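Local coordinates for putative uncharacterized protein (Bacillus anthracis, PDB 3LNO) that is of unknown function but probably takes part in the assembly of iron-sulfur clusters, at residues Lys12-Leu17 against Gly33-Val38; Val20-Leu25 against Gly61-Asp66; Asn43-Ile48 against Val78-Val83; Thr49-Ser54 against Val85-Pro90. One frame throughout, in Å; residues are numbered along the deposited sequence.

How the interactions relate
Interactions 1, 3 and 4 all reach the mixed three-stranded sheet ordered 35-40, 46-50, 81-85, while interaction 2 holds helix 60-74, which packs on this sheet, to the chain that follows helix 3-16. Interactions 3 and 4 share strand 46-50, with centres about 19 Å apart; the other pairs lie about 12 to 18 Å apart. Both segments of interaction 1 precede those of 3 and 4 in sequence, whereas interaction 2 interlaces with all three others, and 3 with 4. Leu13 touches Ala46 and Val78, tying interaction 1 to 3, and Ile63 meets Met50 and Met52, tying 2 to 4. Together the four contacts fasten two helices and the sheet into one compact domain.

Interaction 1. Residues Lys12-Leu17 against Gly33-Val38; sequences KLYANL and GLVYDV
Val38, Tyr14 and Val35 bury the most surface between helix 12-16 and strand 35-38. The helix runs at 150° to the strand, nearly antiparallel, with the axes 9.3 Å apart. Tyr14 has CG anti to its backbone N (chi1 -179°), and from there the ring reaches toward the strand. Val38 CG2 meets the ring at its edge, in the ring plane, 3.9 Å from Tyr14 CD1. Further along the same side, Tyr14 CE1 lies 4.0 Å from Val35 CG1. The other methyl of Val38, CG1, turns to Leu13, standing 4.0 Å from Leu13 CD1 and equally near its CB. One turn on, Leu17 CD1 rests against both methyls of Val35, 4.1 Å from Val35 CG1.

Two valines three positions apart can face one helix because Tyr36 and Asp37 both stand opposite Thr49 in a classic beta bulge, which shifts the alternation of the strand. Val30 of helix 29-32 also packs on Tyr14 and Leu17. Beside the ring hydroxyl a water sits 2.9 Å from Tyr14 OH and donates to Val35 O at 2.7 Å. Helix and strand are therefore joined by contacts of the Val35 and Val38 methyls with two leucines and the tyrosine ring, with polar linkage left to a water that also settles the phenol oxygen.

Interaction 2. Residues Val20-Leu25 against Gly61-Asp66; sequences VIDPEL and GQIVSD
A water links Asp66 to Ile21: it donates to Asp66 OD2 at 2.6 Å and accepts from Ile21 N at 2.9 Å. Asp66 CG sits away from the staggered positions (chi1 -117°). Val20 also packs against this residue of helix 60-74. Its CG1 comes 4.1 Å from Asp66 CB, and its CG2 lies 4.0 Å from Asp66 O, so that one valine straddles side chain and backbone of the helix.

One turn earlier in the helix, Ile63 buries the most surface of the contact. Its CD1 ends 4.2 Å from Asp22 OD2, crossing the acid at a slant, while Ile63 CG1 faces the CD of Pro23. That same OD2 also accepts the backbone N of Glu24 at 3.1 Å, met from above the carboxylate plane; this is an Asx turn, and it bends the chain just where Pro23 leans on the helix. Farther out, the extended Gln62 and the ring of Pro23 pass antiparallel to one another, with Gln62 NE2 4.0 Å from Pro23 CG.

Ile29 of helix 29-32 touches both Val20 and Ile63, adding a third apolar side chain to the pair. With no direct polar bond between the two segments, the chain after helix 3-16 is held to helix 60-74 mainly by van der Waals contacts, some of them of carbon against polar atoms, and the bridging water supplies the polar link, at Asp66.

Interaction 3. Residues Asn43-Ile48 against Val78-Val83; sequences NNNAVI and VNEIEV
Asn45 and Asn79 both carry CG anti to the carbonyl carbon, beside the backbone N (chi1 -65° and -71°), and each brings an amide across to the other segment. Asn45 OD1 takes Glu80 N at 2.9 Å, in the carbonyl plane and on a lone pair, and the same OD1 lies 3.2 Å from Glu80 CB. From the opposite direction Asn79 ND2 donates to Asn43 O at 2.8 Å, with that oxygen lying in the amide plane of Asn79. Beside it Asn79 N bonds to Asn44 O.

Further on, the segments become the parallel strands 46-48 and 81-83, the two neighbouring strands of a beta-alpha-beta unit whose helix 60-74 packs on the side chains of Ile48, Ile81 and Val83. Ala46 N bonds to Glu80 O at 2.7 Å, Ala46 O receives Glu82 N, and Ile48 N meets Glu82 O at 2.8 Å.

On the helix-covered face Ile48 CD1 and Ile81 CG2 are 3.9 Å apart, the two side chains running alongside one another; Ala46 CB likewise touches Val78 CG2, and Leu13 of helix 3-16 packs on both residues. On the other face Val47 CG2 lies by Glu82 OE1. There a water donates to Ala46 O at 3.0 Å and, weakly, to Glu82 OE1.

Interaction 4. Residues Thr49-Ser54 against Val85-Pro90; sequences TMTMTS and VVWNPP
Trp87 and Met52, a selenomethionine, form the apolar centre: Met52 CG lies 3.7 Å from Trp87 CH2, and Met52 CB is just as near to that atom. The two side chains cross at a slant. Met52 has CG anti to its carbonyl carbon (chi1 -59°) and then bends at its next two torsions, which brings its CE to 4.2 Å from Val85 CG2. Val85 in turn lays its other methyl, CG1, over one face of the Trp87 indole, offset toward the rim. Behind this cluster stands helix 60-74, whose Ile63 packs on Met50 and Met52 and whose Val64 packs on Val85.

Met50, also a selenomethionine, pairs with Val85 as a parallel bridge between strands 46-50 and 81-85, the two neighbouring strands of the beta-alpha-beta unit. Val86 N donates to Met50 O at 2.7 Å. Val85 CA comes to the same oxygen at 3.1 Å in a CA-H...O contact.

Away from the helix, Thr49 CG2 crosses Val86 and lies 3.9 Å from its CG2, a pair to which Tyr36 of strand 35-40 adds its side chain by touching Val86.

At the polar edge Thr51 OG1, anti to its backbone N (chi1 -168°), donates to Val86 O at 2.7 Å, tilted only slightly from the carbonyl plane. The same hydroxyl oxygen is 3.5 Å from Trp87 CE3.

Interaction 1. Residues Lys12-Leu17 against Gly33-Val38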
# COMPACT_ATOMS: atom_id res chain seq x y z
N LYS A 12 -1.86 11.19 -3.50
CA LYS A 12 -2.12 10.62 -4.82
C LYS A 12 -1.52 9.21 -4.92
O LYS A 12 -2.17 8.28 -5.40
CB LYS A 12 -1.52 11.52 -5.90
CG LYS A 12 -1.69 10.96 -7.31
CD LYS A 12 -1.00 11.86 -8.31
CE LYS A 12 -1.60 11.69 -9.71
NZ LYS A 12 -0.87 12.50 -10.75
N LEU A 13 -0.30 9.03 -4.44
CA LEU A 13 0.31 7.71 -4.46
C LEU A 13 -0.53 6.72 -3.66
O LEU A 13 -0.72 5.58 -4.08
CB LEU A 13 1.74 7.73 -3.93
CG LEU A 13 2.82 8.46 -4.74
CD1 LEU A 13 4.12 8.48 -3.94
CD2 LEU A 13 3.04 7.78 -6.05
N TYR A 14 -1.00 7.15 -2.49
CA TYR A 14 -1.72 6.22 -1.61
C TYR A 14 -3.03 5.77 -2.26
O TYR A 14 -3.39 4.59 -2.21
CB TYR A 14 -1.97 6.88 -0.25
CG TYR A 14 -2.68 6.05 0.79
CD1 TYR A 14 -1.96 5.26 1.68
CD2 TYR A 14 -4.08 6.08 0.91
CE1 TYR A 14 -2.59 4.51 2.65
CE2 TYR A 14 -4.73 5.31 1.86
CZ TYR A 14 -3.98 4.55 2.74
OH TYR A 14 -4.62 3.81 3.70
N ALA A 15 -3.73 6.70 -2.89
CA ALA A 15 -5.01 6.39 -3.55
C ALA A 15 -4.78 5.39 -4.68
O ALA A 15 -5.61 4.50 -4.92
CB ALA A 15 -5.70 7.71 -4.13
N ASN A 16 -3.66 5.49 -5.37
CA ASN A 16 -3.42 4.56 -6.47
C ASN A 16 -3.11 3.14 -5.99
O ASN A 16 -3.24 2.18 -6.76
CB ASN A 16 -2.34 5.10 -7.40
CG ASN A 16 -2.91 6.06 -8.42
OD1 ASN A 16 -3.34 5.64 -9.50
ND2 ASN A 16 -2.95 7.35 -8.07
N LEU A 17 -2.71 3.00 -4.73
CA LEU A 17 -2.43 1.68 -4.15
C LEU A 17 -3.72 0.87 -3.97
O LEU A 17 -3.69 -0.33 -3.68
CB LEU A 17 -1.68 1.84 -2.83
CG LEU A 17 -0.24 2.35 -2.95
CD1 LEU A 17 0.37 2.49 -1.56
CD2 LEU A 17 0.61 1.36 -3.81
N GLY A 33 -5.62 -2.23 5.31
CA GLY A 33 -4.83 -1.62 6.36
C GLY A 33 -3.38 -2.04 6.34
O GLY A 33 -2.68 -1.93 7.36
N LEU A 34 -2.90 -2.56 5.21
CA LEU A 34 -1.50 -3.01 5.13
C LEU A 34 -0.49 -1.89 4.92
O LEU A 34 0.69 -2.09 5.20
CB LEU A 34 -1.27 -4.05 4.03
CG LEU A 34 -2.07 -5.35 4.16
CD1 LEU A 34 -1.73 -6.23 2.99
CD2 LEU A 34 -1.73 -6.04 5.50
N VAL A 35 -0.95 -0.75 4.40
CA VAL A 35 -0.05 0.35 4.10
C VAL A 35 0.07 1.30 5.30
O VAL A 35 -0.90 1.99 5.68
CB VAL A 35 -0.48 1.13 2.85
CG1 VAL A 35 0.60 2.13 2.47
CG2 VAL A 35 -0.74 0.19 1.68
N TYR A 36 1.27 1.33 5.89
CA TYR A 36 1.55 2.13 7.10
C TYR A 36 2.03 3.55 6.82
O TYR A 36 1.79 4.46 7.58
CB TYR A 36 2.62 1.43 7.95
CG TYR A 36 2.14 0.20 8.65
CD1 TYR A 36 0.81 -0.16 8.59
CD2 TYR A 36 3.04 -0.62 9.36
CE1 TYR A 36 0.34 -1.30 9.23
CE2 TYR A 36 2.59 -1.75 10.01
CZ TYR A 36 1.23 -2.07 9.95
OH TYR A 36 0.75 -3.15 10.60
N ASP A 37 2.73 3.76 5.71
CA ASP A 37 3.27 5.10 5.49
C ASP A 37 3.61 5.27 4.03
O ASP A 37 4.15 4.35 3.42
CB ASP A 37 4.55 5.30 6.33
CG ASP A 37 5.02 6.75 6.33
OD1 ASP A 37 4.20 7.68 6.16
OD2 ASP A 37 6.23 6.95 6.53
N VAL A 38 3.30 6.43 3.47
CA VAL A 38 3.83 6.75 2.16
C VAL A 38 4.52 8.10 2.30
O VAL A 38 3.90 9.06 2.76
CB VAL A 38 2.69 6.88 1.12
CG1 VAL A 38 3.23 7.32 -0.24
CG2 VAL A 38 1.92 5.57 1.01
O HOH W 1 -3.43 2.93 6.15

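Interaction 2. Residues Val20-Leu25 against Gly61-Asp66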
# COMPACT_ATOMS: atom_id res chain seq x y z
N VAL A 20 -3.85 -2.29 -6.04
CA VAL A 20 -3.01 -3.46 -5.69
C VAL A 20 -3.81 -4.38 -4.77
O VAL A 20 -4.18 -4.00 -3.66
CB VAL A 20 -1.72 -3.02 -4.93
CG1 VAL A 20 -0.92 -4.24 -4.49
CG2 VAL A 20 -0.86 -2.03 -5.78
N ILE A 21 -4.10 -5.59 -5.24
CA ILE A 21 -4.96 -6.52 -4.51
C ILE A 21 -4.16 -7.57 -3.74
O ILE A 21 -3.19 -8.12 -4.26
CB ILE A 21 -5.91 -7.26 -5.49
CG1 ILE A 21 -6.47 -6.29 -6.54
CG2 ILE A 21 -7.06 -7.91 -4.75
CD1 ILE A 21 -7.16 -5.09 -5.92
N ASP A 22 -4.56 -7.87 -2.50
CA ASP A 22 -4.06 -9.10 -1.86
C ASP A 22 -4.83 -10.30 -2.43
O ASP A 22 -6.00 -10.47 -2.14
CB ASP A 22 -4.22 -9.05 -0.34
CG ASP A 22 -3.71 -10.33 0.35
OD1 ASP A 22 -3.59 -10.35 1.59
OD2 ASP A 22 -3.41 -11.32 -0.34
N PRO A 23 -4.16 -11.15 -3.23
CA PRO A 23 -4.89 -12.19 -3.95
C PRO A 23 -5.65 -13.16 -3.04
O PRO A 23 -6.75 -13.59 -3.38
CB PRO A 23 -3.79 -12.94 -4.72
CG PRO A 23 -2.65 -11.98 -4.79
CD PRO A 23 -2.71 -11.17 -3.51
N GLU A 24 -5.09 -13.49 -1.88
CA GLU A 24 -5.75 -14.40 -0.97
C GLU A 24 -7.06 -13.84 -0.39
O GLU A 24 -7.98 -14.59 -0.10
CB GLU A 24 -4.79 -14.80 0.15
CG GLU A 24 -3.52 -15.48 -0.36
CD GLU A 24 -2.33 -15.27 0.56
OE1 GLU A 24 -2.05 -14.10 0.93
OE2 GLU A 24 -1.66 -16.28 0.91
N LEU A 25 -7.15 -12.52 -0.22
CA LEU A 25 -8.37 -11.97 0.35
C LEU A 25 -9.28 -11.28 -0.65
O LEU A 25 -10.42 -10.98 -0.32
CB LEU A 25 -8.06 -11.01 1.48
CG LEU A 25 -7.62 -11.71 2.75
CD1 LEU A 25 -7.12 -10.69 3.75
CD2 LEU A 25 -8.79 -12.55 3.31
N GLY A 61 6.03 -11.39 -2.29
CA GLY A 61 6.85 -11.01 -3.43
C GLY A 61 6.01 -10.41 -4.53
O GLY A 61 6.36 -9.40 -5.11
N GLN A 62 4.87 -11.04 -4.81
CA GLN A 62 3.96 -10.54 -5.84
C GLN A 62 3.33 -9.19 -5.47
O GLN A 62 3.11 -8.34 -6.33
CB GLN A 62 2.88 -11.56 -6.14
CG GLN A 62 1.97 -11.15 -7.28
CD GLN A 62 0.81 -12.11 -7.48
OE1 GLN A 62 0.93 -13.31 -7.20
NE2 GLN A 62 -0.31 -11.59 -7.97
N ILE A 63 3.05 -8.98 -4.19
CA ILE A 63 2.43 -7.72 -3.77
C ILE A 63 3.40 -6.55 -3.99
O ILE A 63 3.04 -5.55 -4.60
CB ILE A 63 1.86 -7.83 -2.33
CG1 ILE A 63 0.62 -8.74 -2.35
CG2 ILE A 63 1.50 -6.46 -1.78
CD1 ILE A 63 0.05 -9.07 -0.97
N VAL A 64 4.64 -6.72 -3.55
CA VAL A 64 5.65 -5.70 -3.75
C VAL A 64 5.91 -5.33 -5.21
O VAL A 64 5.98 -4.14 -5.55
CB VAL A 64 6.97 -6.11 -3.13
CG1 VAL A 64 8.07 -5.15 -3.59
CG2 VAL A 64 6.85 -6.14 -1.60
N SER A 65 6.10 -6.32 -6.09
CA SER A 65 6.28 -5.97 -7.51
C SER A 65 5.00 -5.31 -8.08
O SER A 65 5.08 -4.43 -8.94
CB SER A 65 6.75 -7.17 -8.37
OG SER A 65 5.98 -8.32 -8.11
N ASP A 66 3.84 -5.73 -7.59
CA ASP A 66 2.59 -5.09 -8.00
C ASP A 66 2.53 -3.61 -7.58
O ASP A 66 2.09 -2.75 -8.34
CB ASP A 66 1.41 -5.85 -7.44
CG ASP A 66 0.55 -6.45 -8.51
OD1 ASP A 66 1.05 -7.32 -9.27
OD2 ASP A 66 -0.64 -6.05 -8.61
O HOH W 2 -2.96 -6.61 -7.70

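Interaction 3. Residues Asn43-Ile48 against Val78-Val83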
# COMPACT_ATOMS: atom_id res chain seq x y z
N ASN A 43 12.00 15.37 -4.93
CA ASN A 43 12.20 14.85 -6.28
C ASN A 43 11.26 13.70 -6.67
O ASN A 43 11.54 12.96 -7.61
CB ASN A 43 13.66 14.42 -6.46
CG ASN A 43 14.62 15.59 -6.36
OD1 ASN A 43 14.47 16.58 -7.08
ND2 ASN A 43 15.59 15.50 -5.47
N ASN A 44 10.17 13.54 -5.92
CA ASN A 44 9.16 12.52 -6.24
C ASN A 44 9.65 11.08 -6.08
O ASN A 44 9.07 10.15 -6.63
CB ASN A 44 8.56 12.75 -7.63
CG ASN A 44 7.47 13.82 -7.64
OD1 ASN A 44 7.28 14.53 -6.65
ND2 ASN A 44 6.74 13.93 -8.74
N ASN A 45 10.73 10.92 -5.34
CA ASN A 45 11.17 9.61 -4.89
C ASN A 45 10.30 9.19 -3.72
O ASN A 45 10.18 9.93 -2.73
CB ASN A 45 12.61 9.72 -4.42
CG ASN A 45 13.55 10.06 -5.55
OD1 ASN A 45 13.45 9.50 -6.66
ND2 ASN A 45 14.48 10.96 -5.28
N ALA A 46 9.73 8.00 -3.82
CA ALA A 46 8.72 7.55 -2.88
C ALA A 46 9.17 6.32 -2.08
O ALA A 46 9.84 5.42 -2.61
CB ALA A 46 7.43 7.24 -3.64
N VAL A 47 8.82 6.32 -0.79
CA VAL A 47 9.04 5.20 0.11
C VAL A 47 7.68 4.73 0.66
O VAL A 47 7.00 5.48 1.35
CB VAL A 47 9.93 5.56 1.31
CG1 VAL A 47 10.13 4.32 2.19
CG2 VAL A 47 11.33 6.15 0.86
N ILE A 48 7.28 3.52 0.29
CA ILE A 48 6.05 2.92 0.79
C ILE A 48 6.42 1.91 1.88
O ILE A 48 7.13 0.96 1.61
CB ILE A 48 5.29 2.18 -0.34
CG1 ILE A 48 4.76 3.19 -1.38
CG2 ILE A 48 4.07 1.44 0.23
CD1 ILE A 48 5.71 3.46 -2.41
N VAL A 78 6.16 9.67 -10.63
CA VAL A 78 6.94 9.17 -9.50
C VAL A 78 8.35 8.80 -10.01
O VAL A 78 8.50 8.34 -11.14
CB VAL A 78 6.28 7.95 -8.80
CG1 VAL A 78 6.39 6.69 -9.65
CG2 VAL A 78 6.94 7.68 -7.46
N ASN A 79 9.38 9.01 -9.18
CA ASN A 79 10.72 8.56 -9.55
C ASN A 79 11.10 7.29 -8.85
O ASN A 79 10.62 6.22 -9.23
CB ASN A 79 11.75 9.67 -9.44
CG ASN A 79 11.55 10.70 -10.54
OD1 ASN A 79 11.32 10.33 -11.69
ND2 ASN A 79 11.55 11.98 -10.18
N GLU A 80 11.90 7.36 -7.80
CA GLU A 80 12.21 6.12 -7.11
C GLU A 80 10.99 5.55 -6.40
O GLU A 80 10.18 6.27 -5.82
CB GLU A 80 13.33 6.31 -6.11
CG GLU A 80 13.97 4.99 -5.67
CD GLU A 80 15.04 5.23 -4.62
OE1 GLU A 80 15.32 6.42 -4.34
OE2 GLU A 80 15.60 4.26 -4.07
N ILE A 81 10.86 4.23 -6.47
CA ILE A 81 9.88 3.57 -5.63
C ILE A 81 10.53 2.53 -4.75
O ILE A 81 10.97 1.48 -5.24
CB ILE A 81 8.82 2.85 -6.44
CG1 ILE A 81 8.21 3.80 -7.46
CG2 ILE A 81 7.79 2.27 -5.47
CD1 ILE A 81 7.39 3.13 -8.49
N GLU A 82 10.56 2.79 -3.45
CA GLU A 82 11.06 1.82 -2.50
C GLU A 82 9.89 1.24 -1.70
O GLU A 82 9.04 1.99 -1.21
CB GLU A 82 11.98 2.52 -1.51
CG GLU A 82 13.36 2.71 -1.96
CD GLU A 82 14.26 3.08 -0.80
OE1 GLU A 82 14.50 4.30 -0.61
OE2 GLU A 82 14.71 2.16 -0.07
N VAL A 83 9.86 -0.08 -1.54
CA VAL A 83 8.84 -0.69 -0.70
C VAL A 83 9.52 -1.34 0.47
O VAL A 83 10.30 -2.28 0.29
CB VAL A 83 8.00 -1.74 -1.45
CG1 VAL A 83 6.89 -2.26 -0.56
CG2 VAL A 83 7.40 -1.15 -2.72
O HOH W 3 12.70 6.27 -2.65

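Interaction 4. Residues Thr49-Ser54 against Val85-Pro90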
# COMPACT_ATOMS: atom_id res chain seq x y z
N THR A 49 5.92 2.11 3.08
CA THR A 49 6.17 1.18 4.20
C THR A 49 4.89 0.39 4.45
O THR A 49 3.81 0.96 4.69
CB THR A 49 6.49 2.01 5.49
OG1 THR A 49 7.59 2.88 5.22
CG2 THR A 49 6.84 1.11 6.68
N MSE A 50 4.99 -0.92 4.38
CA MSE A 50 3.80 -1.74 4.53
C MSE A 50 4.14 -3.03 5.24
O MSE A 50 5.32 -3.36 5.47
CB MSE A 50 3.20 -2.02 3.15
CG MSE A 50 4.08 -2.92 2.28
SE MSE A 50 3.24 -3.17 0.51
CE MSE A 50 1.56 -4.05 1.02
N THR A 51 3.10 -3.76 5.62
CA THR A 51 3.29 -5.09 6.19
C THR A 51 2.46 -6.11 5.40
O THR A 51 1.89 -5.76 4.37
CB THR A 51 2.93 -5.11 7.67
OG1 THR A 51 3.39 -6.33 8.24
CG2 THR A 51 1.41 -5.00 7.86
N MSE A 52 2.43 -7.36 5.82
CA MSE A 52 1.59 -8.38 5.19
C MSE A 52 0.61 -8.89 6.22
O MSE A 52 0.74 -8.57 7.41
CB MSE A 52 2.43 -9.53 4.68
CG MSE A 52 3.47 -9.10 3.66
SE MSE A 52 2.56 -8.70 2.00
CE MSE A 52 3.73 -7.22 1.45
N THR A 53 -0.36 -9.70 5.81
CA THR A 53 -1.31 -10.23 6.79
C THR A 53 -0.68 -11.18 7.82
O THR A 53 -1.21 -11.35 8.91
CB THR A 53 -2.51 -10.90 6.12
OG1 THR A 53 -2.05 -11.95 5.25
CG2 THR A 53 -3.27 -9.89 5.32
N SER A 54 0.45 -11.78 7.47
CA SER A 54 1.16 -12.76 8.32
C SER A 54 2.59 -12.87 7.83
O SER A 54 2.85 -12.75 6.63
CB SER A 54 0.51 -14.15 8.22
OG SER A 54 0.51 -14.61 6.87
N VAL A 85 9.01 -3.55 3.64
CA VAL A 85 8.05 -4.42 4.31
C VAL A 85 8.46 -4.59 5.79
O VAL A 85 9.57 -5.06 6.09
CB VAL A 85 8.03 -5.76 3.62
CG1 VAL A 85 7.16 -6.72 4.37
CG2 VAL A 85 7.58 -5.59 2.15
N VAL A 86 7.60 -4.18 6.72
CA VAL A 86 7.95 -4.24 8.13
C VAL A 86 6.98 -5.16 8.85
O VAL A 86 5.98 -5.58 8.28
CB VAL A 86 8.03 -2.84 8.79
CG1 VAL A 86 9.05 -1.97 8.05
CG2 VAL A 86 6.67 -2.16 8.81
N TRP A 87 7.30 -5.50 10.09
CA TRP A 87 6.52 -6.45 10.86
C TRP A 87 6.10 -5.83 12.19
O TRP A 87 5.48 -6.48 13.04
CB TRP A 87 7.33 -7.74 11.06
CG TRP A 87 7.71 -8.30 9.74
CD1 TRP A 87 8.95 -8.32 9.18
CD2 TRP A 87 6.81 -8.86 8.76
NE1 TRP A 87 8.88 -8.87 7.92
CE2 TRP A 87 7.58 -9.21 7.64
CE3 TRP A 87 5.43 -9.09 8.73
CZ2 TRP A 87 7.03 -9.78 6.50
CZ3 TRP A 87 4.88 -9.66 7.60
CH2 TRP A 87 5.67 -9.99 6.50
N ASN A 88 6.42 -4.55 12.36
CA ASN A 88 6.11 -3.85 13.60
C ASN A 88 5.58 -2.47 13.33
O ASN A 88 6.22 -1.70 12.61
CB ASN A 88 7.38 -3.72 14.43
CG ASN A 88 7.37 -4.61 15.62
OD1 ASN A 88 6.56 -4.44 16.54
ND2 ASN A 88 8.27 -5.59 15.62
N PRO A 89 4.41 -2.14 13.89
CA PRO A 89 3.52 -3.00 14.67
C PRO A 89 2.86 -4.08 13.78
O PRO A 89 2.78 -3.95 12.56
CB PRO A 89 2.43 -2.02 15.15
CG PRO A 89 2.35 -1.06 13.97
CD PRO A 89 3.80 -0.81 13.66
N PRO A 90 2.38 -5.15 14.40
CA PRO A 90 1.92 -6.28 13.60
C PRO A 90 0.54 -5.98 13.03
O PRO A 90 -0.27 -5.36 13.70
CB PRO A 90 1.81 -7.41 14.62
CG PRO A 90 2.20 -6.82 15.96
CD PRO A 90 2.15 -5.34 15.83